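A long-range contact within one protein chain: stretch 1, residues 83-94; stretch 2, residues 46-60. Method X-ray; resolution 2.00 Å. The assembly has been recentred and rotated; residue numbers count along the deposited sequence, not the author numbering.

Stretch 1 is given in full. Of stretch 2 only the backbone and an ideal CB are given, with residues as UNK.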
# COMPACT_ATOMS: atom_id res chain seq x y z
N PHE A 83 2.92 -4.54 -9.26
CA PHE A 83 2.42 -3.19 -9.52
C PHE A 83 3.60 -2.25 -9.44
O PHE A 83 4.33 -2.26 -8.45
CB PHE A 83 1.36 -2.84 -8.45
CG PHE A 83 0.01 -3.44 -8.72
CD1 PHE A 83 -0.17 -4.33 -9.79
CD2 PHE A 83 -1.07 -3.19 -7.86
CE1 PHE A 83 -1.39 -4.89 -10.06
CE2 PHE A 83 -2.32 -3.74 -8.11
CZ PHE A 83 -2.51 -4.59 -9.17
N TYR A 84 3.81 -1.46 -10.49
CA TYR A 84 4.85 -0.45 -10.53
C TYR A 84 4.30 0.96 -10.41
O TYR A 84 3.66 1.46 -11.35
CB TYR A 84 5.68 -0.58 -11.83
CG TYR A 84 6.51 -1.82 -11.85
CD1 TYR A 84 7.74 -1.87 -11.19
CD2 TYR A 84 6.06 -2.97 -12.52
CE1 TYR A 84 8.51 -3.03 -11.20
CE2 TYR A 84 6.83 -4.14 -12.53
CZ TYR A 84 8.03 -4.16 -11.86
OH TYR A 84 8.76 -5.31 -11.86
N PRO A 85 4.52 1.61 -9.26
CA PRO A 85 3.97 2.96 -9.12
C PRO A 85 4.90 4.05 -9.68
O PRO A 85 6.13 3.91 -9.58
CB PRO A 85 3.75 3.11 -7.61
CG PRO A 85 4.78 2.21 -6.98
CD PRO A 85 5.06 1.08 -8.00
N LEU A 86 4.32 5.08 -10.32
CA LEU A 86 5.08 6.27 -10.71
C LEU A 86 4.37 7.56 -10.28
O LEU A 86 3.11 7.67 -10.36
CB LEU A 86 5.42 6.31 -12.22
CG LEU A 86 6.39 5.19 -12.72
CD1 LEU A 86 5.59 4.09 -13.31
CD2 LEU A 86 7.43 5.70 -13.75
N LEU A 87 5.17 8.53 -9.89
CA LEU A 87 4.69 9.90 -9.73
C LEU A 87 4.88 10.71 -11.04
O LEU A 87 6.01 10.88 -11.53
CB LEU A 87 5.45 10.56 -8.61
CG LEU A 87 5.21 12.06 -8.40
CD1 LEU A 87 3.70 12.33 -8.02
CD2 LEU A 87 6.14 12.55 -7.30
N ALA A 88 3.78 11.21 -11.60
CA ALA A 88 3.85 12.08 -12.80
C ALA A 88 3.63 13.56 -12.40
O ALA A 88 2.64 13.91 -11.73
CB ALA A 88 2.83 11.61 -13.86
N LEU A 89 4.55 14.44 -12.81
CA LEU A 89 4.48 15.86 -12.42
C LEU A 89 4.22 16.72 -13.64
O LEU A 89 4.37 16.26 -14.80
CB LEU A 89 5.78 16.28 -11.71
CG LEU A 89 5.93 15.34 -10.49
CD1 LEU A 89 7.36 15.08 -10.11
CD2 LEU A 89 5.08 15.79 -9.26
N GLY A 90 3.84 17.98 -13.39
CA GLY A 90 3.61 18.89 -14.52
C GLY A 90 2.50 18.42 -15.46
O GLY A 90 2.53 18.73 -16.66
N VAL A 91 1.50 17.72 -14.93
CA VAL A 91 0.47 17.11 -15.76
C VAL A 91 -0.54 18.13 -16.32
O VAL A 91 -1.02 19.02 -15.60
CB VAL A 91 -0.29 15.97 -15.00
CG1 VAL A 91 -1.33 15.34 -15.93
CG2 VAL A 91 0.74 14.91 -14.48
N THR A 92 -0.77 18.06 -17.63
CA THR A 92 -1.78 18.88 -18.31
C THR A 92 -2.92 17.97 -18.74
O THR A 92 -2.68 16.80 -18.99
CB THR A 92 -1.18 19.59 -19.59
OG1 THR A 92 -0.55 18.62 -20.41
CG2 THR A 92 -0.15 20.64 -19.22
N LEU A 93 -4.14 18.51 -18.83
CA LEU A 93 -5.36 17.72 -19.09
C LEU A 93 -6.25 18.35 -20.15
O LEU A 93 -6.77 19.45 -19.92
CB LEU A 93 -6.21 17.68 -17.82
CG LEU A 93 -5.66 17.02 -16.56
CD1 LEU A 93 -6.70 17.20 -15.46
CD2 LEU A 93 -5.36 15.51 -16.83
N GLY A 94 -6.49 17.64 -21.25
CA GLY A 94 -7.29 18.15 -22.37
C GLY A 94 -8.75 17.74 -22.29
O GLY A 94 -9.22 17.26 -21.23
N UNK A 46 7.33 -1.18 -22.71
CA UNK A 46 8.19 -0.73 -21.64
C UNK A 46 7.36 -0.01 -20.57
O UNK A 46 6.27 0.49 -20.87
CB UNK A 46 9.29 0.18 -22.19
N UNK A 47 7.87 0.02 -19.33
CA UNK A 47 7.11 0.57 -18.19
C UNK A 47 6.79 2.04 -18.42
O UNK A 47 5.63 2.44 -18.23
CB UNK A 47 7.89 0.40 -16.89
N UNK A 48 7.80 2.80 -18.85
CA UNK A 48 7.69 4.24 -19.16
C UNK A 48 6.59 4.48 -20.16
O UNK A 48 5.77 5.38 -20.00
CB UNK A 48 9.01 4.79 -19.70
N UNK A 49 6.53 3.62 -21.19
CA UNK A 49 5.57 3.77 -22.29
C UNK A 49 4.15 3.37 -21.91
O UNK A 49 3.18 4.04 -22.32
CB UNK A 49 6.02 2.93 -23.49
N UNK A 50 4.00 2.28 -21.16
CA UNK A 50 2.69 1.91 -20.61
C UNK A 50 2.12 3.07 -19.76
O UNK A 50 0.93 3.43 -19.85
CB UNK A 50 2.81 0.64 -19.77
N UNK A 51 2.99 3.66 -18.94
CA UNK A 51 2.58 4.77 -18.03
C UNK A 51 2.00 5.97 -18.79
O UNK A 51 0.88 6.38 -18.51
CB UNK A 51 3.78 5.24 -17.20
N UNK A 52 2.70 6.48 -19.81
CA UNK A 52 2.20 7.59 -20.62
C UNK A 52 0.89 7.24 -21.35
O UNK A 52 -0.07 8.03 -21.34
CB UNK A 52 3.26 8.01 -21.64
N UNK A 53 0.82 6.04 -21.92
CA UNK A 53 -0.35 5.57 -22.60
C UNK A 53 -1.59 5.60 -21.70
O UNK A 53 -2.65 6.13 -22.06
CB UNK A 53 -0.10 4.15 -23.12
N UNK A 54 -1.44 5.03 -20.51
CA UNK A 54 -2.50 4.95 -19.53
C UNK A 54 -2.96 6.33 -19.06
O UNK A 54 -4.19 6.60 -18.93
CB UNK A 54 -2.04 4.12 -18.33
N UNK A 55 -1.97 7.19 -18.77
CA UNK A 55 -2.28 8.58 -18.38
C UNK A 55 -3.08 9.29 -19.49
O UNK A 55 -4.09 9.94 -19.24
CB UNK A 55 -0.99 9.35 -18.08
N UNK A 56 -2.63 9.13 -20.73
CA UNK A 56 -3.38 9.67 -21.88
C UNK A 56 -4.81 9.09 -22.01
O UNK A 56 -5.79 9.84 -22.04
CB UNK A 56 -2.60 9.39 -23.17
N UNK A 57 -4.91 7.76 -22.05
CA UNK A 57 -6.18 7.08 -22.26
C UNK A 57 -7.19 7.25 -21.12
O UNK A 57 -8.38 7.46 -21.37
CB UNK A 57 -5.92 5.59 -22.48
N UNK A 58 -6.74 7.22 -19.86
CA UNK A 58 -7.68 7.25 -18.75
C UNK A 58 -8.15 8.65 -18.37
O UNK A 58 -9.30 8.80 -17.99
CB UNK A 58 -7.04 6.59 -17.53
N UNK A 59 -7.28 9.66 -18.43
CA UNK A 59 -7.66 11.00 -17.96
C UNK A 59 -7.34 12.11 -18.94
O UNK A 59 -7.54 13.28 -18.63
CB UNK A 59 -6.96 11.30 -16.63
N UNK A 60 -6.81 11.72 -20.10
CA UNK A 60 -6.42 12.66 -21.17
C UNK A 60 -5.25 13.50 -20.70
O UNK A 60 -5.22 14.70 -20.93
CB UNK A 60 -7.59 13.56 -21.57

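A helix beginning at 47 crosses the strand that runs through Phe83 to Ala88 at -65°, with 10.3 Å between the axes at closest approach. Position 46 lies just before the first turn, out of reach of stretch 1, where a small polar residue would suit a helix start. It is Asp46; its OD1 accepts a weak hydrogen bond from the backbone N of position 47 at 2.6 Å, but the side chain makes no capping bond.

At position 47 the CA-to-CB bond points toward the strand, yet no atom of stretch 1 lies within 5.5 Å of the ideal CB. A side chain must therefore extend to reach one face of the Tyr84 ring; leucine, methionine or isoleucine could do so. Leu47, with chi1 m and chi2 p, places CD2 over that face, 3.9 Å from the centroid of the Tyr84 ring and 13° off the normal, a CH-pi contact.

Positions 48, 49 and 50 find nothing of stretch 1 near their CB atoms, so helical geometry is the main visible constraint and many residues would fit. They are Gly48, Ala49 and Ala50; at Gly48 there is room for a CB.

Position 51 is tighter. Its CB points toward Leu86, with the ideal atom 4.4 Å from Leu86 CD1, so a small apolar group already makes contact. Ala51 does this, its CB 4.3 Å from Leu86 CD1.

Positions 52, 53 and 54 again meet nothing of stretch 1, and polar or small residues would suit them equally. Ala52 is followed by Arg53 and Glu54, whose NH1 and OE1 form a salt bridge at 3.3 Å.

Position 55 points toward the apolar surface of Ala88 and Val91 but starts too far away for a short side chain; leucine or methionine would span the gap. Leu55, chi1 t and chi2 p, brings CD2 to 4.5 Å from Ala88 CB and 4.4 Å from Val91 CG1, touching residues before and after the corner at 90.

Positions 56, 57 and 58 are unconstrained by stretch 1, so many helix-compatible side chains, polar or apolar, would fit. Leu56 makes no contact with it; Glu57 OE2 forms a salt bridge with Arg53 NH1 at 3.2 Å, and Glu58 is hydrogen-bonded elsewhere in the structure.

At position 59 the CB points sideways, 4.5 Å from Leu93 CD2, inviting a compact apolar group such as valine or isoleucine. Val59 puts CG2 4.2 Å from Leu93 CD2.

Position 60 has positive phi (67°), which favours glycine, although asparagine can also adopt it. Gly60 contributes backbone: its O accepts a hydrogen bond from Gly94 N at 3.2 Å and 166°, and a CA-H...O contact from Leu93 CA at 3.5 Å.

Stretch 2, residues 46-60: DLGAAAARELLEEVG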
# COMPACT_ATOMS: atom_id res chain seq x y z
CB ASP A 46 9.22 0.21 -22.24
CG ASP A 46 10.26 0.64 -21.25
OD1 ASP A 46 10.36 -0.01 -20.18
OD2 ASP A 46 10.98 1.62 -21.55
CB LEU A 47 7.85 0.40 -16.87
CG LEU A 47 8.32 -1.00 -16.48
CD1 LEU A 47 9.57 -1.43 -17.32
CD2 LEU A 47 8.60 -1.06 -14.97
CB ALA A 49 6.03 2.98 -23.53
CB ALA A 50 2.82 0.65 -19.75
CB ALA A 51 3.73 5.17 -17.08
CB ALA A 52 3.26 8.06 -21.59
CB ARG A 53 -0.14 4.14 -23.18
CG ARG A 53 -1.39 3.72 -23.92
CD ARG A 53 -1.50 2.28 -24.42
NE ARG A 53 -0.80 1.32 -23.58
CZ ARG A 53 -1.32 0.76 -22.49
NH1 ARG A 53 -2.56 1.07 -22.10
NH2 ARG A 53 -0.59 -0.10 -21.80
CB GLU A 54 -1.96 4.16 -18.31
CG GLU A 54 -3.04 3.45 -17.50
CD GLU A 54 -3.96 2.58 -18.37
OE1 GLU A 54 -3.50 1.58 -18.96
OE2 GLU A 54 -5.14 2.90 -18.46
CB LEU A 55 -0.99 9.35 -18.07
CG LEU A 55 -1.22 10.80 -17.57
CD1 LEU A 55 -1.96 10.87 -16.23
CD2 LEU A 55 0.14 11.46 -17.41
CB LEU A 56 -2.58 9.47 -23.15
CG LEU A 56 -3.07 10.18 -24.44
CD1 LEU A 56 -3.29 11.69 -24.23
CD2 LEU A 56 -2.09 9.88 -25.58
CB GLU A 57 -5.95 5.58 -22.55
CG GLU A 57 -5.05 5.34 -23.74
CD GLU A 57 -4.84 3.84 -24.07
OE1 GLU A 57 -4.52 3.57 -25.25
OE2 GLU A 57 -4.97 2.95 -23.18
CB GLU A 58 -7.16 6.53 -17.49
CG GLU A 58 -7.56 5.08 -17.42
CD GLU A 58 -7.56 4.52 -16.00
OE1 GLU A 58 -8.39 3.63 -15.71
OE2 GLU A 58 -6.73 4.95 -15.18
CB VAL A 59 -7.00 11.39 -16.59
CG1 VAL A 59 -7.57 10.58 -15.42
CG2 VAL A 59 -5.46 11.30 -16.66
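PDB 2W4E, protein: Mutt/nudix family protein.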